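Local coordinates for ficolin-3 (Homo sapiens, PDB 2J5Z), which acts as a lectin of innate immunity, its fibrinogen-like recognition domain binding galactose and calcium, probably to recognise sugars on target surfaces, at residues A[10-15]-A[29-34]; A[35-40]-A[87-92]; A[152-157]-A[166-171]; A[160-165]-A[176-181]. All coordinates share one frame; numbering follows the deposited sequence. Where two conformers were deposited one is given.

In the fold
The four contacts belong to one fibrinogen-like domain. Contacts 1 and 2 lie at one end, their centres about 9 Å apart. They share the antiparallel sheet, where strands 28-32 and 38-44 are neighbours; L31 N lies 2.9 Å from L39 O, a probable hydrogen bond. Contacts 3 and 4 lie on the other side of the chain's centre from contact 1, about 32 and 34 Å from it between centres. Their own centres are about 7 Å apart, and the C167-C180 disulfide joins them. Contact 2 reaches contact 3 through N87 ND2 and F153 CD2, 3.5 Å apart. Contact 4 carries both calcium and galactose; the metal is 11.9 Å from GAL O5.

Contact 1: residues A[10-15]-A[29-34]; sequences EGPRNC and YHLCLP
C32, L31 and P12 carry this contact. It lays the loop before helix 15-20 against strand 28-32, near the N-terminal end of the fibrinogen-like domain. The one hydrogen bond across the segments runs from C32 N to P12 O, 3.0 Å. It is nearly straight, 164° at the hydrogen, and the donor lies in the plane of the P12 carbonyl. The CA of L31 also approaches P12 O at 3.5 Å, a bent CA-H...O contact. P12 brings the CG-CD edge of its ring to the strand, with CG 3.5 Å from H30 O. The same CG meets L31 CD2 at 4.3 Å.

L31 has CG anti to the carbonyl carbon (chi1 -56°). Its two methyls end alongside the loop backbone. CD2 lies 3.9 Å from N14 C, and CD1 faces N14 CA and R13 O. The L31 side chain also packs on L18, V41, L53 and L93.

C32 turns its CB to the loop, and SG stands anti to the backbone N (chi1 -164°). G11 passes this CB with its CA 3.7 Å away; a CB here would collide with C32 CB, and the positive phi also suits glycine. SG is bonded to C8, and C15 SG to C43. The loop is thus held by one backbone hydrogen bond and by apolar packing, with covalent sulfur bridges close by at both ends.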
loop_
_atom_site.group_PDB
_atom_site.type_symbol
_atom_site.label_atom_id
_atom_site.label_comp_id
_atom_site.label_asym_id
_atom_site.label_seq_id
_atom_site.Cartn_x
_atom_site.Cartn_y
_atom_site.Cartn_z
ATOM N N GLU A 10 17.452 -11.188 14.777
ATOM C CA GLU A 10 18.112 -9.915 15.042
ATOM C C GLU A 10 17.142 -8.740 14.943
ATOM O O GLU A 10 16.532 -8.335 15.931
ATOM C CB GLU A 10 18.793 -9.931 16.412
ATOM C CG GLU A 10 18.023 -10.691 17.478
ATOM C CD GLU A 10 17.532 -9.788 18.592
ATOM O OE1 GLU A 10 18.080 -8.676 18.743
ATOM O OE2 GLU A 10 16.598 -10.190 19.318
ATOM N N GLY A 11 17.010 -8.203 13.735
ATOM C CA GLY A 11 16.223 -6.996 13.489
ATOM C C GLY A 11 16.440 -5.770 14.355
ATOM O O GLY A 11 17.105 -5.833 15.391
ATOM N N PRO A 12 15.863 -4.636 13.922
ATOM C CA PRO A 12 15.885 -3.344 14.601
ATOM C C PRO A 12 14.853 -3.274 15.715
ATOM O O PRO A 12 13.824 -3.941 15.653
ATOM C CB PRO A 12 15.501 -2.363 13.489
ATOM C CG PRO A 12 14.619 -3.170 12.585
ATOM C CD PRO A 12 15.120 -4.584 12.648
ATOM N N ARG A 13 15.113 -2.431 16.709
ATOM C CA ARG A 13 14.263 -2.352 17.894
ATOM C C ARG A 13 13.202 -1.246 17.832
ATOM O O ARG A 13 12.276 -1.217 18.648
ATOM C CB ARG A 13 15.134 -2.201 19.144
ATOM C CG ARG A 13 16.185 -3.298 19.268
ATOM C CD ARG A 13 17.246 -2.965 20.306
ATOM N NE ARG A 13 18.055 -1.810 19.928
ATOM C CZ ARG A 13 19.263 -1.553 20.422
ATOM N NH1 ARG A 13 19.807 -2.376 21.310
ATOM N NH2 ARG A 13 19.932 -0.479 20.023
ATOM N N ASN A 14 13.341 -0.339 16.868
ATOM C CA ASN A 14 12.353 0.715 16.656
ATOM C C ASN A 14 12.542 1.393 15.307
ATOM O O ASN A 14 13.443 1.033 14.558
ATOM C CB ASN A 14 12.425 1.755 17.770
ATOM C CG ASN A 14 13.819 2.327 17.955
ATOM O OD1 ASN A 14 14.480 2.741 16.992
ATOM N ND2 ASN A 14 14.270 2.373 19.202
ATOM N N CYS A 15 11.691 2.366 15.003
ATOM C CA CYS A 15 11.767 3.047 13.707
ATOM C C CYS A 15 12.955 4.001 13.635
ATOM O O CYS A 15 13.487 4.253 12.543
ATOM C CB CYS A 15 10.458 3.777 13.377
ATOM S SG CYS A 15 9.045 2.679 13.089
ATOM N N TYR A 29 7.654 -1.895 7.921
ATOM C CA TYR A 29 8.947 -2.500 8.208
ATOM C C TYR A 29 8.757 -3.535 9.302
ATOM O O TYR A 29 7.832 -3.435 10.080
ATOM C CB TYR A 29 9.919 -1.461 8.739
ATOM C CG TYR A 29 10.368 -0.448 7.711
ATOM C CD1 TYR A 29 11.528 -0.645 6.985
ATOM C CD2 TYR A 29 9.623 0.699 7.472
ATOM C CE1 TYR A 29 11.953 0.284 6.040
ATOM C CE2 TYR A 29 10.029 1.630 6.535
ATOM C CZ TYR A 29 11.197 1.410 5.824
ATOM O OH TYR A 29 11.605 2.323 4.883
ATOM N N HIS A 30 9.662 -4.496 9.393
ATOM C CA HIS A 30 9.618 -5.431 10.521
ATOM C C HIS A 30 10.542 -5.007 11.657
ATOM O O HIS A 30 11.700 -4.635 11.422
ATOM C CB HIS A 30 9.939 -6.836 10.040
ATOM C CG HIS A 30 8.824 -7.461 9.266
ATOM N ND1 HIS A 30 8.033 -8.464 9.780
ATOM C CD2 HIS A 30 8.342 -7.196 8.029
ATOM C CE1 HIS A 30 7.126 -8.807 8.884
ATOM N NE2 HIS A 30 7.290 -8.050 7.813
ATOM N N LEU A 31 10.019 -5.019 12.879
ATOM C CA LEU A 31 10.842 -4.812 14.062
ATOM C C LEU A 31 11.031 -6.175 14.703
ATOM O O LEU A 31 10.200 -7.056 14.532
ATOM C CB LEU A 31 10.155 -3.908 15.086
ATOM C CG LEU A 31 9.671 -2.511 14.715
ATOM C CD1 LEU A 31 9.249 -1.752 15.966
ATOM C CD2 LEU A 31 10.761 -1.755 13.968
ATOM N N CYS A 32 12.132 -6.348 15.419
ATOM C CA CYS A 32 12.328 -7.561 16.205
ATOM C C CYS A 32 12.044 -7.184 17.651
ATOM O O CYS A 32 12.780 -6.408 18.258
ATOM C CB CYS A 32 13.748 -8.117 16.039
ATOM S SG CYS A 32 13.948 -9.856 16.606
ATOM N N LEU A 33 10.937 -7.702 18.176
ATOM C CA LEU A 33 10.528 -7.435 19.549
ATOM C C LEU A 33 11.472 -8.082 20.557
ATOM O O LEU A 33 12.142 -9.068 20.245
ATOM C CB LEU A 33 9.111 -7.951 19.783
ATOM C CG LEU A 33 8.005 -7.302 18.945
ATOM C CD1 LEU A 33 6.706 -8.029 19.170
ATOM C CD2 LEU A 33 7.868 -5.846 19.329
ATOM N N PRO A 34 11.527 -7.525 21.772
ATOM C CA PRO A 34 12.416 -8.039 22.816
ATOM C C PRO A 34 12.292 -9.554 23.000
ATOM O O PRO A 34 13.293 -10.225 23.269
ATOM C CB PRO A 34 11.937 -7.305 24.068
ATOM C CG PRO A 34 11.393 -6.010 23.544
ATOM C CD PRO A 34 10.765 -6.344 22.222
#

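Contact 2: residues A[35-40]-A[87-92]; sequences EGRALP and NENLHQ
E35 sends its side chain toward the helix from the turn after strand 28-32, extended beyond CG. Its OE2 takes R37 NE at 2.8 Å in a salt bridge within the turn, meeting the donor from above the carboxylate plane. Two waters join E35 to Q92. One donates to E35 OE2 and accepts from Q92 NE2; the other accepts from E35 N and donates to Q92 OE1. G36 has a positive phi, and its backbone angles call for glycine.

R37 leaves with CG anti to the backbone N (chi1 168°) and bends at chi3. NH1 and NH2 grip N89 OD1 end-on, at 2.9 and 3.0 Å. Guanidinium and amide are nearly coplanar, 25° apart. NH2 also gives a bond to Q92 OE1 at 2.8 Å, but here the planes stand 83° apart and the donor lies above the carbonyl plane.

The polar cluster lies between helix 87-94 and the turn that joins strands 28-32 and 38-44 of the antiparallel sheet of the fibrinogen-like domain. E88 OE2 receives Q92 NE2 at 2.8 Å through its anti lone pair, which fixes the amide's rotation. N89 ND2 is held by L85 O.

L39, the buried strand residue, puts its methyls against the N89 amide. CD1 comes 3.5 Å from N89 ND2, and CD2 faces N89 CG and CB.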
loop_
_atom_site.group_PDB
_atom_site.type_symbol
_atom_site.label_atom_id
_atom_site.label_comp_id
_atom_site.label_asym_id
_atom_site.label_seq_id
_atom_site.Cartn_x
_atom_site.Cartn_y
_atom_site.Cartn_z
ATOM N N GLU A 35 11.088 -10.097 22.833
ATOM C CA GLU A 35 10.883 -11.545 23.015
ATOM C C GLU A 35 11.323 -12.376 21.805
ATOM O O GLU A 35 11.206 -13.601 21.813
ATOM C CB GLU A 35 9.424 -11.871 23.391
ATOM C CG GLU A 35 8.451 -11.912 22.210
ATOM C CD GLU A 35 7.033 -12.259 22.628
ATOM O OE1 GLU A 35 6.754 -12.309 23.853
ATOM O OE2 GLU A 35 6.190 -12.476 21.727
ATOM N N GLY A 36 11.812 -11.712 20.763
ATOM C CA GLY A 36 12.319 -12.413 19.584
ATOM C C GLY A 36 11.258 -12.749 18.556
ATOM O O GLY A 36 11.369 -13.742 17.835
ATOM N N ARG A 37 10.224 -11.917 18.482
ATOM C CA ARG A 37 9.142 -12.097 17.526
ATOM C C ARG A 37 9.146 -10.912 16.559
ATOM O O ARG A 37 9.304 -9.770 16.979
ATOM C CB ARG A 37 7.809 -12.181 18.269
ATOM C CG ARG A 37 6.567 -12.088 17.399
ATOM C CD ARG A 37 5.294 -12.332 18.221
ATOM N NE ARG A 37 5.088 -11.398 19.341
ATOM C CZ ARG A 37 4.315 -10.313 19.281
ATOM N NH1 ARG A 37 3.694 -10.004 18.146
ATOM N NH2 ARG A 37 4.173 -9.516 20.348
ATOM N N ALA A 38 8.999 -11.190 15.272
ATOM C CA ALA A 38 8.988 -10.121 14.270
ATOM C C ALA A 38 7.607 -9.509 14.191
ATOM O O ALA A 38 6.601 -10.215 14.209
ATOM C CB ALA A 38 9.408 -10.644 12.906
ATOM N N LEU A 39 7.557 -8.187 14.081
ATOM C CA LEU A 39 6.280 -7.489 14.041
ATOM C C LEU A 39 6.316 -6.467 12.914
ATOM O O LEU A 39 7.204 -5.633 12.907
ATOM C CB LEU A 39 6.077 -6.750 15.366
ATOM C CG LEU A 39 4.835 -5.859 15.507
ATOM C CD1 LEU A 39 3.575 -6.676 15.458
ATOM C CD2 LEU A 39 4.889 -5.008 16.775
ATOM N N PRO A 40 5.374 -6.547 11.954
ATOM C CA PRO A 40 5.272 -5.467 10.960
ATOM C C PRO A 40 4.709 -4.209 11.613
ATOM O O PRO A 40 3.728 -4.279 12.358
ATOM C CB PRO A 40 4.261 -6.013 9.937
ATOM C CG PRO A 40 4.112 -7.478 10.272
ATOM C CD PRO A 40 4.361 -7.586 11.724
ATOM N N ASN A 87 -2.725 -4.059 21.706
ATOM C CA ASN A 87 -2.281 -3.706 23.049
ATOM C C ASN A 87 -1.112 -4.541 23.538
ATOM O O ASN A 87 -0.202 -4.022 24.194
ATOM C CB ASN A 87 -3.448 -3.813 24.031
ATOM C CG ASN A 87 -4.511 -2.766 23.786
ATOM O OD1 ASN A 87 -4.268 -1.760 23.123
ATOM N ND2 ASN A 87 -5.699 -2.999 24.321
ATOM N N GLU A 88 -1.118 -5.840 23.224
ATOM C CA GLU A 88 0.002 -6.675 23.642
ATOM C C GLU A 88 1.322 -6.255 22.975
ATOM O O GLU A 88 2.362 -6.190 23.634
ATOM C CB GLU A 88 -0.305 -8.166 23.443
ATOM C CG GLU A 88 0.800 -9.088 23.910
ATOM C CD GLU A 88 1.048 -9.051 25.432
ATOM O OE1 GLU A 88 0.140 -8.630 26.198
ATOM O OE2 GLU A 88 2.151 -9.488 25.852
ATOM N N ASN A 89 1.267 -5.928 21.686
ATOM C CA ASN A 89 2.417 -5.369 20.965
ATOM C C ASN A 89 2.898 -4.074 21.632
ATOM O O ASN A 89 4.101 -3.890 21.900
ATOM C CB ASN A 89 2.037 -5.126 19.495
ATOM C CG ASN A 89 1.932 -6.414 18.709
ATOM O OD1 ASN A 89 2.690 -7.354 18.954
ATOM N ND2 ASN A 89 0.999 -6.466 17.755
ATOM N N LEU A 90 1.954 -3.191 21.935
ATOM C CA LEU A 90 2.281 -1.910 22.573
ATOM C C LEU A 90 2.886 -2.103 23.961
ATOM O O LEU A 90 3.873 -1.449 24.323
ATOM C CB LEU A 90 1.045 -1.003 22.649
ATOM C CG LEU A 90 0.618 -0.393 21.302
ATOM C CD1 LEU A 90 -0.784 0.209 21.345
ATOM C CD2 LEU A 90 1.627 0.665 20.816
ATOM N N HIS A 91 2.316 -3.018 24.747
ATOM C CA HIS A 91 2.952 -3.332 26.022
ATOM C C HIS A 91 4.388 -3.840 25.849
ATOM O O HIS A 91 5.309 -3.414 26.565
ATOM C CB HIS A 91 2.138 -4.388 26.787
ATOM C CG HIS A 91 2.820 -4.849 28.035
ATOM N ND1 HIS A 91 3.372 -6.108 28.171
ATOM C CD2 HIS A 91 3.085 -4.193 29.188
ATOM C CE1 HIS A 91 3.928 -6.213 29.368
ATOM N NE2 HIS A 91 3.767 -5.066 30.005
ATOM N N GLN A 92 4.591 -4.774 24.921
ATOM C CA GLN A 92 5.933 -5.328 24.703
ATOM C C GLN A 92 6.932 -4.279 24.212
ATOM O O GLN A 92 8.076 -4.227 24.687
ATOM C CB GLN A 92 5.874 -6.542 23.759
ATOM C CG GLN A 92 5.259 -7.764 24.470
ATOM C CD GLN A 92 5.118 -8.966 23.574
ATOM O OE1 GLN A 92 5.833 -9.102 22.581
ATOM N NE2 GLN A 92 4.219 -9.872 23.942
HETATM O O HOH W 1 3.536 -12.473 22.472
HETATM O O HOH W 2 8.534 -8.568 23.096
#

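Contact 3: residues A[152-157]-A[166-171]; sequences PFTTYD and NCAVIV
Van der Waals packing of A168 and V169 makes most of this contact. A168, on the first turn of helix 167-171, points its methyl at the backbone of 152-157. Its CB lies 3.4 Å from T155 C and 3.5 Å from Y156 N. The CA atoms of Y156 and A168 are 5.0 Å apart. V169 adds CG2, 3.7 Å from Y156 CB. The Y156 ring itself leads away from the helix and meets F66.

The polar part is at the helix start. N166 is the N-cap. Its CG stands anti to the backbone N (chi1 180°), and OD1 accepts from V169 N at 2.8 Å, nearly straight at 167°. The donor comes from above the amide plane. The other end of the amide faces the loop, with ND2 3.1 Å from Y156 O. In the loop itself, T155 OG1 donates to D157 OD1.

The helix N-terminus thus packs directly on the segment leading into the calcium loop, and the C167-C180 disulfide ties it to C180 of the galactose pocket. Buried T154 OG1 lies 3.9 Å from A168 CB and has no polar partner anywhere in the model, so the interface on that side rests on packing.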
loop_
_atom_site.group_PDB
_atom_site.type_symbol
_atom_site.label_atom_id
_atom_site.label_comp_id
_atom_site.label_asym_id
_atom_site.label_seq_id
_atom_site.Cartn_x
_atom_site.Cartn_y
_atom_site.Cartn_z
ATOM N N PRO A 152 -7.481 1.746 33.145
ATOM C CA PRO A 152 -7.435 0.515 32.363
ATOM C C PRO A 152 -8.130 0.711 31.023
ATOM O O PRO A 152 -8.928 1.624 30.867
ATOM C CB PRO A 152 -8.232 -0.473 33.225
ATOM C CG PRO A 152 -9.226 0.407 33.941
ATOM C CD PRO A 152 -8.433 1.649 34.271
ATOM N N PHE A 153 -7.803 -0.136 30.059
ATOM C CA PHE A 153 -8.496 -0.139 28.782
ATOM C C PHE A 153 -9.823 -0.869 28.983
ATOM O O PHE A 153 -9.873 -1.867 29.725
ATOM C CB PHE A 153 -7.617 -0.889 27.772
ATOM C CG PHE A 153 -7.916 -0.572 26.333
ATOM C CD1 PHE A 153 -7.490 0.619 25.770
ATOM C CD2 PHE A 153 -8.573 -1.500 25.526
ATOM C CE1 PHE A 153 -7.728 0.906 24.439
ATOM C CE2 PHE A 153 -8.823 -1.219 24.185
ATOM C CZ PHE A 153 -8.401 -0.017 23.638
ATOM N N THR A 154 -10.895 -0.377 28.354
ATOM C CA THR A 154 -12.175 -1.122 28.315
ATOM C C THR A 154 -12.739 -1.249 26.909
ATOM O O THR A 154 -12.617 -0.341 26.070
ATOM C CB THR A 154 -13.298 -0.661 29.340
ATOM O OG1 THR A 154 -14.391 0.014 28.688
ATOM C CG2 THR A 154 -12.745 0.141 30.449
ATOM N N THR A 155 -13.303 -2.425 26.662
ATOM C CA THR A 155 -13.990 -2.732 25.421
ATOM C C THR A 155 -15.424 -3.137 25.773
ATOM O O THR A 155 -15.778 -3.238 26.946
ATOM C CB THR A 155 -13.303 -3.895 24.683
ATOM O OG1 THR A 155 -13.218 -5.033 25.546
ATOM C CG2 THR A 155 -11.878 -3.500 24.265
ATOM N N TYR A 156 -16.249 -3.387 24.766
ATOM C CA TYR A 156 -17.641 -3.705 25.048
ATOM C C TYR A 156 -17.812 -4.995 25.863
ATOM O O TYR A 156 -18.797 -5.150 26.592
ATOM C CB TYR A 156 -18.482 -3.708 23.759
ATOM C CG TYR A 156 -18.122 -4.792 22.769
ATOM C CD1 TYR A 156 -18.403 -6.121 23.036
ATOM C CD2 TYR A 156 -17.522 -4.478 21.556
ATOM C CE1 TYR A 156 -18.080 -7.113 22.134
ATOM C CE2 TYR A 156 -17.197 -5.465 20.644
ATOM C CZ TYR A 156 -17.476 -6.776 20.939
ATOM O OH TYR A 156 -17.158 -7.766 20.039
ATOM N N ASP A 157 -16.841 -5.901 25.780
ATOM C CA ASP A 157 -16.904 -7.156 26.519
ATOM C C ASP A 157 -15.908 -7.207 27.674
ATOM O O ASP A 157 -15.619 -8.276 28.216
ATOM C CB ASP A 157 -16.676 -8.344 25.577
ATOM C CG ASP A 157 -15.293 -8.339 24.949
ATOM O OD1 ASP A 157 -14.764 -7.236 24.682
ATOM O OD2 ASP A 157 -14.738 -9.441 24.733
ATOM N N ASN A 166 -21.143 0.734 30.898
ATOM C CA ASN A 166 -20.030 0.345 30.037
ATOM C C ASN A 166 -19.791 1.421 28.982
ATOM O O ASN A 166 -20.510 1.500 27.979
ATOM C CB ASN A 166 -20.320 -1.015 29.379
ATOM C CG ASN A 166 -19.200 -1.480 28.459
ATOM O OD1 ASN A 166 -18.621 -0.685 27.716
ATOM N ND2 ASN A 166 -18.892 -2.772 28.508
ATOM N N CYS A 167 -18.782 2.258 29.217
ATOM C CA CYS A 167 -18.480 3.370 28.327
ATOM C C CYS A 167 -18.240 2.942 26.887
ATOM O O CYS A 167 -18.593 3.664 25.975
ATOM C CB CYS A 167 -17.255 4.136 28.803
ATOM S SG CYS A 167 -17.557 5.209 30.219
ATOM N N ALA A 168 -17.586 1.799 26.700
ATOM C CA ALA A 168 -17.316 1.299 25.349
ATOM C C ALA A 168 -18.636 1.065 24.620
ATOM O O ALA A 168 -18.794 1.457 23.470
ATOM C CB ALA A 168 -16.495 0.023 25.404
ATOM N N VAL A 169 -19.580 0.428 25.299
ATOM C CA VAL A 169 -20.915 0.235 24.733
ATOM C C VAL A 169 -21.558 1.603 24.560
ATOM O O VAL A 169 -21.951 1.985 23.462
ATOM C CB VAL A 169 -21.786 -0.662 25.635
ATOM C CG1 VAL A 169 -23.247 -0.622 25.196
ATOM C CG2 VAL A 169 -21.257 -2.094 25.637
ATOM N N ILE A 170 -21.613 2.366 25.649
ATOM C CA ILE A 170 -22.274 3.666 25.629
ATOM C C ILE A 170 -21.808 4.561 24.493
ATOM O O ILE A 170 -22.636 5.126 23.788
ATOM C CB ILE A 170 -22.133 4.411 26.983
ATOM C CG1 ILE A 170 -22.895 3.667 28.085
ATOM C CG2 ILE A 170 -22.627 5.843 26.863
ATOM C CD1 ILE A 170 -24.381 3.504 27.791
ATOM N N VAL A 171 -20.490 4.689 24.300
ATOM C CA VAL A 171 -19.960 5.630 23.310
ATOM C C VAL A 171 -19.410 4.980 22.017
ATOM O O VAL A 171 -18.810 5.661 21.187
ATOM C CB VAL A 171 -18.890 6.582 23.918
ATOM C CG1 VAL A 171 -19.302 7.000 25.331
ATOM C CG2 VAL A 171 -17.519 5.925 23.941
#

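Contact 4: residues A[160-165]-A[176-181]; sequences HDSSNS and WYASCY. With CA (calcium ion), chain D; GAL (beta-D-galactopyranose), chain E.
Segments 160-165 and 176-181 run close together at S162-A178 and S163-S179, with CA atoms 5.1 and 4.9 Å apart, and the peptide before C180 is cis. Segment 160-165 belongs to the calcium loop of the fibrinogen-like domain, and 176-181 lines the galactose pocket beside it. S162 N donates to A178 O at 3.2 Å, from above the carbonyl plane.

D161 packs its CB against the carbonyl oxygens of Y177 and A178. Its OD1 binds calcium at 2.4 Å and also accepts from S163 N, closing an Asx turn. OD2 accepts from C167 N, which fixes the carboxylate at the helix start. S163 O, S165 O and two waters bind the same metal, and D159 completes the site. One of those waters also donates to D161 O. The hydroxyls of S163 and S165 bond to each other.

S163 CB meets S179 CB at 3.7 Å. Beside them one water bridges the hydroxyls of S162 and S179.

The sugar sits at the far end of 176-181. C180 N donates to GAL O5 at 2.6 Å, with 160° at the hydrogen, and makes a weak bond to GAL O1. C180 CB and SG touch GAL C6. The Y181 hydroxyl is bonded to D202. Galactose lies over one face of the Y181 ring, its O3 2.9 Å above the ring plane and offset toward the rim.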
loop_
_atom_site.group_PDB
_atom_site.type_symbol
_atom_site.label_atom_id
_atom_site.label_comp_id
_atom_site.label_asym_id
_atom_site.label_seq_id
_atom_site.Cartn_x
_atom_site.Cartn_y
_atom_site.Cartn_z
ATOM N N HIS A 160 -13.994 -1.997 32.488
ATOM C CA HIS A 160 -13.046 -1.706 33.558
ATOM C C HIS A 160 -13.095 -0.240 33.956
ATOM O O HIS A 160 -12.247 0.220 34.713
ATOM C CB HIS A 160 -11.615 -2.041 33.119
ATOM C CG HIS A 160 -11.435 -3.452 32.650
ATOM N ND1 HIS A 160 -11.648 -4.543 33.467
ATOM C CD2 HIS A 160 -11.050 -3.952 31.450
ATOM C CE1 HIS A 160 -11.406 -5.652 32.791
ATOM N NE2 HIS A 160 -11.039 -5.321 31.565
ATOM N N ASP A 161 -14.068 0.496 33.433
ATOM C CA ASP A 161 -14.066 1.952 33.574
ATOM C C ASP A 161 -14.598 2.392 34.943
ATOM O O ASP A 161 -14.791 1.565 35.825
ATOM C CB ASP A 161 -14.813 2.626 32.418
ATOM C CG ASP A 161 -16.276 2.228 32.347
ATOM O OD1 ASP A 161 -16.905 2.055 33.418
ATOM O OD2 ASP A 161 -16.798 2.093 31.220
ATOM N N SER A 162 -14.796 3.688 35.120
ATOM C CA SER A 162 -15.212 4.220 36.414
ATOM C C SER A 162 -16.675 4.654 36.361
ATOM O O SER A 162 -17.139 5.424 37.200
ATOM C CB SER A 162 -14.318 5.391 36.819
ATOM O OG SER A 162 -14.396 6.452 35.886
ATOM N N SER A 163 -17.390 4.149 35.365
ATOM C CA SER A 163 -18.793 4.493 35.158
ATOM C C SER A 163 -19.702 3.358 35.628
ATOM O O SER A 163 -19.302 2.191 35.613
ATOM C CB SER A 163 -19.035 4.779 33.674
ATOM O OG SER A 163 -20.409 4.978 33.389
ATOM N N ASN A 164 -20.925 3.700 36.045
ATOM C CA ASN A 164 -21.916 2.690 36.431
ATOM C C ASN A 164 -22.368 1.914 35.202
ATOM O O ASN A 164 -23.018 0.868 35.308
ATOM C CB ASN A 164 -23.120 3.342 37.127
ATOM N N SER A 165 -22.014 2.439 34.037
ATOM C CA SER A 165 -22.276 1.765 32.769
ATOM C C SER A 165 -20.981 1.280 32.103
ATOM O O SER A 165 -19.880 1.384 32.676
ATOM C CB SER A 165 -23.023 2.708 31.826
ATOM O OG SER A 165 -22.220 3.817 31.448
ATOM N N TRP A 176 -9.155 3.976 27.220
ATOM C CA TRP A 176 -8.925 3.955 28.647
ATOM C C TRP A 176 -9.982 4.841 29.293
ATOM O O TRP A 176 -9.660 5.875 29.884
ATOM C CB TRP A 176 -7.510 4.452 28.951
ATOM C CG TRP A 176 -6.447 3.669 28.213
ATOM C CD1 TRP A 176 -5.842 2.503 28.628
ATOM C CD2 TRP A 176 -5.884 3.977 26.929
ATOM N NE1 TRP A 176 -4.933 2.078 27.678
ATOM C CE2 TRP A 176 -4.941 2.965 26.627
ATOM C CE3 TRP A 176 -6.088 5.012 25.998
ATOM C CZ2 TRP A 176 -4.209 2.951 25.435
ATOM C CZ3 TRP A 176 -5.342 5.010 24.819
ATOM C CH2 TRP A 176 -4.415 3.979 24.546
ATOM N N TYR A 177 -11.245 4.419 29.179
ATOM C CA TYR A 177 -12.378 5.257 29.599
ATOM C C TYR A 177 -12.419 5.553 31.098
ATOM O O TYR A 177 -12.063 4.718 31.930
ATOM C CB TYR A 177 -13.719 4.632 29.179
ATOM C CG TYR A 177 -13.929 4.592 27.688
ATOM C CD1 TYR A 177 -13.959 5.765 26.937
ATOM C CD2 TYR A 177 -14.090 3.383 27.029
ATOM C CE1 TYR A 177 -14.140 5.734 25.556
ATOM C CE2 TYR A 177 -14.273 3.343 25.660
ATOM C CZ TYR A 177 -14.305 4.516 24.931
ATOM O OH TYR A 177 -14.473 4.480 23.564
ATOM N N ALA A 178 -12.891 6.750 31.410
ATOM C CA ALA A 178 -13.246 7.122 32.773
ATOM C C ALA A 178 -14.781 7.078 32.842
ATOM O O ALA A 178 -15.366 6.003 32.985
ATOM C CB ALA A 178 -12.709 8.513 33.075
ATOM N N SER A 179 -15.435 8.230 32.719
ATOM C CA SER A 179 -16.898 8.258 32.641
ATOM C C SER A 179 -17.452 9.459 31.853
ATOM O O SER A 179 -18.144 10.319 32.412
ATOM C CB SER A 179 -17.521 8.160 34.041
ATOM O OG SER A 179 -16.889 9.048 34.947
ATOM N N CYS A 180 -17.168 9.517 30.550
ATOM C CA CYS A 180 -16.388 8.489 29.869
ATOM C C CYS A 180 -15.051 8.965 29.294
ATOM O O CYS A 180 -14.046 8.258 29.423
ATOM C CB CYS A 180 -17.225 7.832 28.771
ATOM S SG CYS A 180 -18.536 6.800 29.421
ATOM N N TYR A 181 -15.027 10.137 28.660
ATOM C CA TYR A 181 -13.816 10.559 27.943
ATOM C C TYR A 181 -13.586 12.053 27.664
ATOM O O TYR A 181 -14.526 12.853 27.596
ATOM C CB TYR A 181 -13.695 9.793 26.611
ATOM C CG TYR A 181 -14.654 10.218 25.501
ATOM C CD1 TYR A 181 -14.379 11.322 24.700
ATOM C CD2 TYR A 181 -15.797 9.479 25.223
ATOM C CE1 TYR A 181 -15.231 11.700 23.668
ATOM C CE2 TYR A 181 -16.659 9.846 24.184
ATOM C CZ TYR A 181 -16.370 10.958 23.416
ATOM O OH TYR A 181 -17.202 11.337 22.384
HETATM CA CA CA D . -18.415 0.400 34.122
HETATM C C1 GAL E . -17.926 12.493 29.145
HETATM C C2 GAL E . -17.267 12.867 27.827
HETATM C C3 GAL E . -18.264 12.788 26.679
HETATM C C4 GAL E . -19.193 11.576 26.757
HETATM C C5 GAL E . -19.621 11.236 28.176
HETATM C C6 GAL E . -20.361 9.904 28.212
HETATM O O1 GAL E . -16.975 12.537 30.216
HETATM O O2 GAL E . -16.742 14.200 27.906
HETATM O O3 GAL E . -17.535 12.741 25.451
HETATM O O4 GAL E . -18.549 10.435 26.184
HETATM O O5 GAL E . -18.453 11.180 28.991
HETATM O O6 GAL E . -21.530 10.028 29.031
HETATM O O HOH W 3 -16.976 -0.125 35.913
HETATM O O HOH W 4 -14.649 8.859 36.670
HETATM O O HOH W 5 -19.936 -0.977 35.398
#